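Local coordinates for extracellular protein containing a SCP domain (Bacillus anthracis, PDB 4IFA), which is of unknown function but is an extracellular protein with an SCP (CAP-superfamily) domain, considered a vaccine candidate and possibly involved in virulence, at residues 283-295 with 305-319. Residues are numbered along the deposited sequence; the frame is centred on the assembly and turned at random.
Sequences GFQLAGENIAAQH and WLNSEGHRKNLLNEQ
Asn-290 meets Trp-305, His-311 and Asn-314 where edge strand 286-293 of the CAP-domain alpha-beta-alpha sandwich packs on helix 309-315. CB of Asn-290 sits over one face of the indole, 3.7 Å from the centroid of the five-membered ring of Trp-305 and 12° off the normal, a CH-pi contact. With CG turned beside the backbone N (chi1 -72°), the amide of Asn-290 reaches the helix and is gripped at both ends: OD1 accepts from Asn-314 ND2 at 3.0 Å, nearly straight though above the carbonyl plane, and ND2 donates to His-311 O at 3.1 Å. The indole is pinned at its edge by a nearly straight bond from Trp-305 NE1 to Ile-291 O (2.9 Å); the acceptor lies in the ring plane, but the N-H comes in above the carbonyl plane. Ala-292 CB packs obliquely against CZ2. Earlier in the strand, CD2 of Leu-286 touches Gln-319 OE1, which Asn-317 ND2 holds at 3.1 Å. Gln-334, on neighbouring strand 331-338, accepts a second bond from Asn-290 ND2, fixing the flip of this buried amide. On the opposite face of the strand, Glu-289 turns to His-265 and Arg-276. The His-311 ring lies beside the Asn-290 amide, their planes 54° apart, and Ser-308 OG holds its ND1 at 2.7 Å.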
ATOM      1  N   GLY A 283     -22.486   3.183 -16.811  1.00 34.37           N
ATOM      2  CA  GLY A 283     -22.619   4.425 -17.557  1.00 34.93           C
ATOM      3  C   GLY A 283     -21.674   5.428 -16.927  1.00 33.31           C
ATOM      4  O   GLY A 283     -21.442   5.388 -15.727  1.00 34.99           O
ATOM      5  N   PHE A 284     -21.088   6.302 -17.726  1.00 31.13           N
ATOM      6  CA  PHE A 284     -20.152   7.266 -17.176  1.00 30.11           C
ATOM      7  C   PHE A 284     -20.014   8.462 -18.113  1.00 30.35           C
ATOM      8  O   PHE A 284     -20.205   8.338 -19.323  1.00 31.35           O
ATOM      9  CB  PHE A 284     -18.788   6.557 -16.931  1.00 28.56           C
ATOM     10  CG  PHE A 284     -18.217   5.930 -18.163  1.00 29.70           C
ATOM     11  CD1 PHE A 284     -17.330   6.621 -18.952  1.00 30.41           C
ATOM     12  CD2 PHE A 284     -18.611   4.655 -18.560  1.00 33.36           C
ATOM     13  CE1 PHE A 284     -16.806   6.056 -20.095  1.00 34.16           C
ATOM     14  CE2 PHE A 284     -18.105   4.088 -19.717  1.00 35.21           C
ATOM     15  CZ  PHE A 284     -17.202   4.806 -20.489  1.00 31.93           C
ATOM     16  N   GLN A 285     -19.677   9.609 -17.522  1.00 28.46           N
ATOM     17  CA  GLN A 285     -19.392  10.835 -18.243  1.00 29.15           C
ATOM     18  C   GLN A 285     -17.942  10.840 -18.665  1.00 28.64           C
ATOM     19  O   GLN A 285     -17.586  11.421 -19.671  1.00 31.09           O
ATOM     20  CB  GLN A 285     -19.641  12.030 -17.313  1.00 29.60           C
ATOM     21  CG  GLN A 285     -21.102  12.206 -16.952  1.00 31.47           C
ATOM     22  CD  GLN A 285     -21.310  13.319 -15.960  1.00 30.73           C
ATOM     23  OE1 GLN A 285     -20.502  14.243 -15.881  1.00 31.74           O
ATOM     24  NE2 GLN A 285     -22.452  13.302 -15.284  1.00 36.89           N
ATOM     25  N   LEU A 286     -17.097  10.163 -17.889  1.00 28.00           N
ATOM     26  CA  LEU A 286     -15.647  10.105 -18.125  1.00 27.31           C
ATOM     27  C   LEU A 286     -15.074   8.897 -17.384  1.00 25.81           C
ATOM     28  O   LEU A 286     -15.599   8.514 -16.321  1.00 24.22           O
ATOM     29  CB  LEU A 286     -14.982  11.353 -17.561  1.00 27.57           C
ATOM     30  CG  LEU A 286     -13.559  11.624 -18.014  1.00 30.00           C
ATOM     31  CD1 LEU A 286     -13.602  12.131 -19.464  1.00 33.05           C
ATOM     32  CD2 LEU A 286     -12.858  12.641 -17.124  1.00 31.17           C
ATOM     33  N   ALA A 287     -13.990   8.321 -17.914  1.00 25.05           N
ATOM     34  CA  ALA A 287     -13.336   7.165 -17.313  1.00 23.77           C
ATOM     35  C   ALA A 287     -11.826   7.253 -17.483  1.00 23.71           C
ATOM     36  O   ALA A 287     -11.317   7.897 -18.414  1.00 27.00           O
ATOM     37  CB  ALA A 287     -13.833   5.869 -17.902  1.00 24.73           C
ATOM     38  N   GLY A 288     -11.131   6.611 -16.568  1.00 22.11           N
ATOM     39  CA  GLY A 288      -9.666   6.487 -16.621  1.00 21.09           C
ATOM     40  C   GLY A 288      -9.238   5.181 -15.989  1.00 21.31           C
ATOM     41  O   GLY A 288      -9.978   4.588 -15.227  1.00 20.69           O
ATOM     42  N   GLU A 289      -8.029   4.732 -16.320  1.00 20.37           N
ATOM     43  CA  GLU A 289      -7.528   3.460 -15.803  1.00 19.21           C
ATOM     44  C   GLU A 289      -6.059   3.499 -15.444  1.00 19.27           C
ATOM     45  O   GLU A 289      -5.267   4.027 -16.203  1.00 20.16           O
ATOM     46  CB  GLU A 289      -7.710   2.371 -16.854  1.00 21.29           C
ATOM     47  CG  GLU A 289      -7.070   1.010 -16.549  1.00 20.07           C
ATOM     48  CD  GLU A 289      -7.508  -0.020 -17.571  1.00 23.33           C
ATOM     49  OE1 GLU A 289      -6.882  -0.095 -18.660  1.00 24.04           O
ATOM     50  OE2 GLU A 289      -8.494  -0.714 -17.280  1.00 21.77           O
ATOM     51  N   ASN A 290      -5.724   2.882 -14.300  1.00 18.17           N
ATOM     52  CA  ASN A 290      -4.344   2.593 -13.962  1.00 18.52           C
ATOM     53  C   ASN A 290      -4.219   1.071 -13.835  1.00 18.55           C
ATOM     54  O   ASN A 290      -5.030   0.444 -13.178  1.00 18.02           O
ATOM     55  CB  ASN A 290      -3.895   3.220 -12.627  1.00 18.48           C
ATOM     56  CG  ASN A 290      -3.723   4.700 -12.699  1.00 18.01           C
ATOM     57  OD1 ASN A 290      -3.492   5.262 -13.770  1.00 19.01           O
ATOM     58  ND2 ASN A 290      -3.764   5.369 -11.528  1.00 18.22           N
ATOM     59  N   ILE A 291      -3.162   0.520 -14.416  1.00 18.22           N
ATOM     60  CA  ILE A 291      -2.846  -0.902 -14.341  1.00 18.00           C
ATOM     61  C   ILE A 291      -1.435  -1.105 -13.789  1.00 17.57           C
ATOM     62  O   ILE A 291      -0.545  -0.270 -13.956  1.00 18.87           O
ATOM     63  CB  ILE A 291      -3.030  -1.661 -15.712  1.00 18.19           C
ATOM     64  CG1 ILE A 291      -2.341  -0.920 -16.844  1.00 20.57           C
ATOM     65  CG2 ILE A 291      -4.531  -1.865 -15.993  1.00 20.70           C
ATOM     66  CD1 ILE A 291      -2.378  -1.703 -18.198  1.00 23.03           C
ATOM     67  N   ALA A 292      -1.267  -2.217 -13.062  1.00 18.46           N
ATOM     68  CA  ALA A 292       0.017  -2.615 -12.493  1.00 18.51           C
ATOM     69  C   ALA A 292       0.098  -4.117 -12.420  1.00 19.87           C
ATOM     70  O   ALA A 292      -0.910  -4.801 -12.277  1.00 19.28           O
ATOM     71  CB  ALA A 292       0.149  -2.069 -11.068  1.00 19.77           C
ATOM     72  N   ALA A 293       1.309  -4.635 -12.527  1.00 19.63           N
ATOM     73  CA  ALA A 293       1.531  -6.068 -12.395  1.00 21.02           C
ATOM     74  C   ALA A 293       2.824  -6.383 -11.649  1.00 21.18           C
ATOM     75  O   ALA A 293       3.858  -5.770 -11.857  1.00 21.84           O
ATOM     76  CB  ALA A 293       1.581  -6.750 -13.779  1.00 21.04           C
ATOM     77  N   GLN A 294       2.722  -7.394 -10.793  1.00 21.24           N
ATOM     78  CA  GLN A 294       3.851  -8.015 -10.085  1.00 22.16           C
ATOM     79  C   GLN A 294       4.314  -7.381  -8.789  1.00 21.21           C
ATOM     80  O   GLN A 294       5.117  -7.970  -8.067  1.00 23.78           O
ATOM     81  CB  GLN A 294       5.048  -8.327 -11.007  1.00 24.10           C
ATOM     82  CG  GLN A 294       4.648  -9.133 -12.270  1.00 27.22           C
ATOM     83  CD  GLN A 294       3.896 -10.415 -11.936  1.00 30.13           C
ATOM     84  OE1 GLN A 294       4.144 -11.036 -10.899  1.00 34.30           O
ATOM     85  NE2 GLN A 294       3.021 -10.850 -12.839  1.00 34.52           N
ATOM     86  N   HIS A 295       3.779  -6.205  -8.468  1.00 20.42           N
ATOM     87  CA  HIS A 295       4.059  -5.593  -7.168  1.00 19.33           C
ATOM     88  C   HIS A 295       3.631  -6.588  -6.077  1.00 18.93           C
ATOM     89  O   HIS A 295       2.652  -7.331  -6.257  1.00 20.65           O
ATOM     90  CB  HIS A 295       3.358  -4.255  -7.021  1.00 18.81           C
ATOM     91  CG  HIS A 295       3.701  -3.291  -8.116  1.00 19.73           C
ATOM     92  ND1 HIS A 295       3.229  -3.432  -9.412  1.00 19.89           N
ATOM     93  CD2 HIS A 295       4.491  -2.199  -8.111  1.00 20.37           C
ATOM     94  CE1 HIS A 295       3.690  -2.431 -10.139  1.00 21.02           C
ATOM     95  NE2 HIS A 295       4.475  -1.677  -9.371  1.00 20.00           N
ATOM     96  N   TRP A 305       2.053   3.722  -8.798  1.00 18.27           N
ATOM     97  CA  TRP A 305       1.198   4.656  -9.538  1.00 18.23           C
ATOM     98  C   TRP A 305       1.435   6.113  -9.140  1.00 17.69           C
ATOM     99  O   TRP A 305       1.522   7.020  -9.979  1.00 18.44           O
ATOM    100  CB  TRP A 305      -0.283   4.322  -9.398  1.00 17.12           C
ATOM    101  CG  TRP A 305      -0.674   3.028 -10.035  1.00 16.85           C
ATOM    102  CD1 TRP A 305      -0.193   2.534 -11.221  1.00 19.91           C
ATOM    103  CD2 TRP A 305      -1.699   2.107  -9.604  1.00 16.66           C
ATOM    104  NE1 TRP A 305      -0.823   1.354 -11.531  1.00 19.09           N
ATOM    105  CE2 TRP A 305      -1.744   1.063 -10.559  1.00 16.85           C
ATOM    106  CE3 TRP A 305      -2.541   2.034  -8.499  1.00 17.40           C
ATOM    107  CZ2 TRP A 305      -2.622  -0.016 -10.415  1.00 18.61           C
ATOM    108  CZ3 TRP A 305      -3.365   0.956  -8.354  1.00 17.45           C
ATOM    109  CH2 TRP A 305      -3.424  -0.030  -9.321  1.00 17.75           C
ATOM    110  N   LEU A 306       1.561   6.366  -7.847  1.00 18.02           N
ATOM    111  CA  LEU A 306       1.803   7.742  -7.344  1.00 17.92           C
ATOM    112  C   LEU A 306       3.072   8.316  -7.927  1.00 18.50           C
ATOM    113  O   LEU A 306       3.159   9.523  -8.221  1.00 19.73           O
ATOM    114  CB  LEU A 306       1.915   7.726  -5.822  1.00 18.03           C
ATOM    115  CG  LEU A 306       2.039   9.061  -5.094  1.00 18.43           C
ATOM    116  CD1 LEU A 306       0.766   9.873  -5.269  1.00 19.75           C
ATOM    117  CD2 LEU A 306       2.396   8.846  -3.616  1.00 19.87           C
ATOM    118  N   ASN A 307       4.076   7.456  -8.116  1.00 18.94           N
ATOM    119  CA  ASN A 307       5.379   7.861  -8.629  1.00 19.57           C
ATOM    120  C   ASN A 307       5.583   7.796 -10.143  1.00 20.21           C
ATOM    121  O   ASN A 307       6.703   7.944 -10.628  1.00 22.10           O
ATOM    122  CB  ASN A 307       6.465   7.067  -7.908  1.00 20.51           C
ATOM    123  CG  ASN A 307       6.712   7.588  -6.529  1.00 19.53           C
ATOM    124  OD1 ASN A 307       7.360   8.621  -6.395  1.00 21.16           O
ATOM    125  ND2 ASN A 307       6.237   6.874  -5.492  1.00 19.62           N
ATOM    126  N   SER A 308       4.475   7.717 -10.867  1.00 20.17           N
ATOM    127  CA  SER A 308       4.506   7.692 -12.357  1.00 21.36           C
ATOM    128  C   SER A 308       3.595   8.809 -12.864  1.00 20.38           C
ATOM    129  O   SER A 308       2.407   8.810 -12.528  1.00 21.60           O
ATOM    130  CB  SER A 308       3.994   6.352 -12.823  1.00 22.09           C
ATOM    131  OG  SER A 308       3.735   6.387 -14.243  1.00 23.13           O
ATOM    132  N   GLU A 309       4.096   9.713 -13.709  1.00 22.74           N
ATOM    133  CA  GLU A 309       3.302  10.870 -14.139  1.00 22.41           C
ATOM    134  C   GLU A 309       1.927  10.531 -14.703  1.00 22.67           C
ATOM    135  O   GLU A 309       0.938  11.168 -14.352  1.00 23.28           O
ATOM    136  CB  GLU A 309       4.043  11.739 -15.168  1.00 24.83           C
ATOM    137  CG  GLU A 309       5.251  12.479 -14.629  1.00 29.61           C
ATOM    138  CD  GLU A 309       4.918  13.762 -13.830  1.00 30.83           C
ATOM    139  OE1 GLU A 309       3.816  13.903 -13.231  1.00 34.58           O
ATOM    140  OE2 GLU A 309       5.830  14.635 -13.762  1.00 33.55           O
ATOM    141  N   GLY A 310       1.869   9.554 -15.604  1.00 23.97           N
ATOM    142  CA  GLY A 310       0.604   9.243 -16.262  1.00 23.92           C
ATOM    143  C   GLY A 310      -0.437   8.678 -15.333  1.00 23.08           C
ATOM    144  O   GLY A 310      -1.650   8.976 -15.434  1.00 25.52           O
ATOM    145  N   HIS A 311       0.018   7.834 -14.431  1.00 22.06           N
ATOM    146  CA  HIS A 311      -0.892   7.207 -13.486  1.00 19.54           C
ATOM    147  C   HIS A 311      -1.358   8.205 -12.426  1.00 19.88           C
ATOM    148  O   HIS A 311      -2.502   8.210 -11.957  1.00 19.14           O
ATOM    149  CB  HIS A 311      -0.221   6.005 -12.831  1.00 19.69           C
ATOM    150  CG  HIS A 311       0.231   4.969 -13.808  1.00 20.54           C
ATOM    151  ND1 HIS A 311       1.433   5.028 -14.471  1.00 22.02           N
ATOM    152  CD2 HIS A 311      -0.370   3.827 -14.214  1.00 22.84           C
ATOM    153  CE1 HIS A 311       1.550   3.971 -15.259  1.00 24.20           C
ATOM    154  NE2 HIS A 311       0.477   3.211 -15.102  1.00 23.83           N
ATOM    155  N   ARG A 312      -0.415   9.036 -11.988  1.00 19.69           N
ATOM    156  CA  ARG A 312      -0.686  10.114 -11.033  1.00 19.81           C
ATOM    157  C   ARG A 312      -1.762  11.062 -11.529  1.00 19.64           C
ATOM    158  O   ARG A 312      -2.586  11.547 -10.754  1.00 20.70           O
ATOM    159  CB  ARG A 312       0.623  10.861 -10.738  1.00 20.07           C
ATOM    160  CG  ARG A 312       0.551  11.988  -9.723  1.00 21.74           C
ATOM    161  CD  ARG A 312       1.894  12.721  -9.757  1.00 22.07           C
ATOM    162  NE  ARG A 312       2.021  13.738  -8.707  1.00 24.11           N
ATOM    163  CZ  ARG A 312       2.317  13.447  -7.444  1.00 20.33           C
ATOM    164  NH1 ARG A 312       2.484  12.184  -7.044  1.00 20.81           N
ATOM    165  NH2 ARG A 312       2.420  14.417  -6.549  1.00 22.25           N
ATOM    166  N   LYS A 313      -1.757  11.352 -12.836  1.00 21.04           N
ATOM    167  CA  LYS A 313      -2.792  12.200 -13.422  1.00 23.20           C
ATOM    168  C   LYS A 313      -4.189  11.648 -13.101  1.00 22.36           C
ATOM    169  O   LYS A 313      -5.083  12.429 -12.781  1.00 23.20           O
ATOM    170  CB  LYS A 313      -2.585  12.420 -14.942  1.00 25.16           C
ATOM    171  CG  LYS A 313      -1.385  13.303 -15.249  1.00 32.40           C
ATOM    172  CD  LYS A 313      -1.216  13.730 -16.692  1.00 39.17           C
ATOM    173  CE  LYS A 313       0.163  14.433 -16.845  1.00 43.00           C
ATOM    174  NZ  LYS A 313       0.439  15.505 -15.829  1.00 44.68           N
ATOM    175  N   ASN A 314      -4.388  10.316 -13.173  1.00 20.67           N
ATOM    176  CA  ASN A 314      -5.700   9.766 -12.863  1.00 20.71           C
ATOM    177  C   ASN A 314      -6.009   9.878 -11.372  1.00 20.18           C
ATOM    178  O   ASN A 314      -7.104  10.298 -10.985  1.00 21.56           O
ATOM    179  CB  ASN A 314      -5.832   8.312 -13.310  1.00 20.29           C
ATOM    180  CG  ASN A 314      -5.900   8.151 -14.795  1.00 22.36           C
ATOM    181  OD1 ASN A 314      -6.538   8.958 -15.501  1.00 23.22           O
ATOM    182  ND2 ASN A 314      -5.269   7.100 -15.288  1.00 21.60           N
ATOM    183  N   LEU A 315      -5.013   9.578 -10.530  1.00 19.60           N
ATOM    184  CA  LEU A 315      -5.200   9.717  -9.086  1.00 19.88           C
ATOM    185  C   LEU A 315      -5.652  11.092  -8.674  1.00 20.43           C
ATOM    186  O   LEU A 315      -6.471  11.257  -7.784  1.00 20.79           O
ATOM    187  CB  LEU A 315      -3.895   9.415  -8.347  1.00 18.93           C
ATOM    188  CG  LEU A 315      -3.434   7.967  -8.392  1.00 18.37           C
ATOM    189  CD1 LEU A 315      -1.995   7.866  -7.839  1.00 19.75           C
ATOM    190  CD2 LEU A 315      -4.321   6.986  -7.623  1.00 20.43           C
ATOM    191  N   LEU A 316      -5.118  12.108  -9.346  1.00 18.85           N
ATOM    192  CA  LEU A 316      -5.319  13.501  -8.935  1.00 21.74           C
ATOM    193  C   LEU A 316      -6.346  14.264  -9.764  1.00 22.15           C
ATOM    194  O   LEU A 316      -6.478  15.474  -9.634  1.00 23.84           O
ATOM    195  CB  LEU A 316      -3.975  14.265  -8.929  1.00 22.48           C
ATOM    196  CG  LEU A 316      -2.875  13.689  -8.039  1.00 22.06           C
ATOM    197  CD1 LEU A 316      -1.642  14.579  -8.051  1.00 22.99           C
ATOM    198  CD2 LEU A 316      -3.372  13.438  -6.631  1.00 21.91           C
ATOM    199  N   ASN A 317      -7.113  13.552 -10.588  1.00 21.64           N
ATOM    200  CA  ASN A 317      -8.084  14.224 -11.440  1.00 22.40           C
ATOM    201  C   ASN A 317      -9.340  14.562 -10.678  1.00 22.83           C
ATOM    202  O   ASN A 317     -10.075  13.676 -10.264  1.00 23.32           O
ATOM    203  CB  ASN A 317      -8.403  13.356 -12.661  1.00 23.13           C
ATOM    204  CG  ASN A 317      -9.213  14.101 -13.716  1.00 24.22           C
ATOM    205  OD1 ASN A 317      -9.767  15.184 -13.476  1.00 24.38           O
ATOM    206  ND2 ASN A 317      -9.260  13.528 -14.915  1.00 25.84           N
ATOM    207  N   GLU A 318      -9.596  15.848 -10.478  1.00 25.09           N
ATOM    208  CA  GLU A 318     -10.785  16.273  -9.752  1.00 26.54           C
ATOM    209  C   GLU A 318     -12.094  15.917 -10.498  1.00 28.41           C
ATOM    210  O   GLU A 318     -13.183  15.873  -9.887  1.00 29.08           O
ATOM    211  CB  GLU A 318     -10.723  17.790  -9.470  1.00 30.98           C
ATOM    212  CG  GLU A 318     -11.858  18.302  -8.561  1.00 36.19           C
ATOM    213  CD  GLU A 318     -11.555  19.646  -7.913  1.00 48.19           C
ATOM    214  OE1 GLU A 318     -10.927  20.504  -8.586  1.00 54.59           O
ATOM    215  OE2 GLU A 318     -11.954  19.851  -6.734  1.00 50.86           O
ATOM    216  N   GLN A 319     -12.012  15.682 -11.808  1.00 25.54           N
ATOM    217  CA  GLN A 319     -13.217  15.341 -12.587  1.00 26.08           C
ATOM    218  C   GLN A 319     -13.834  13.996 -12.148  1.00 24.48           C
ATOM    219  O   GLN A 319     -15.047  13.790 -12.327  1.00 25.04           O
ATOM    220  CB  GLN A 319     -12.919  15.266 -14.095  1.00 26.68           C
ATOM    221  CG  GLN A 319     -12.521  16.556 -14.806  1.00 29.23           C
ATOM    222  CD  GLN A 319     -11.915  16.292 -16.200  1.00 31.48           C
ATOM    223  OE1 GLN A 319     -11.268  15.272 -16.417  1.00 33.63           O
ATOM    224  NE2 GLN A 319     -12.094  17.235 -17.140  1.00 33.06           N
TER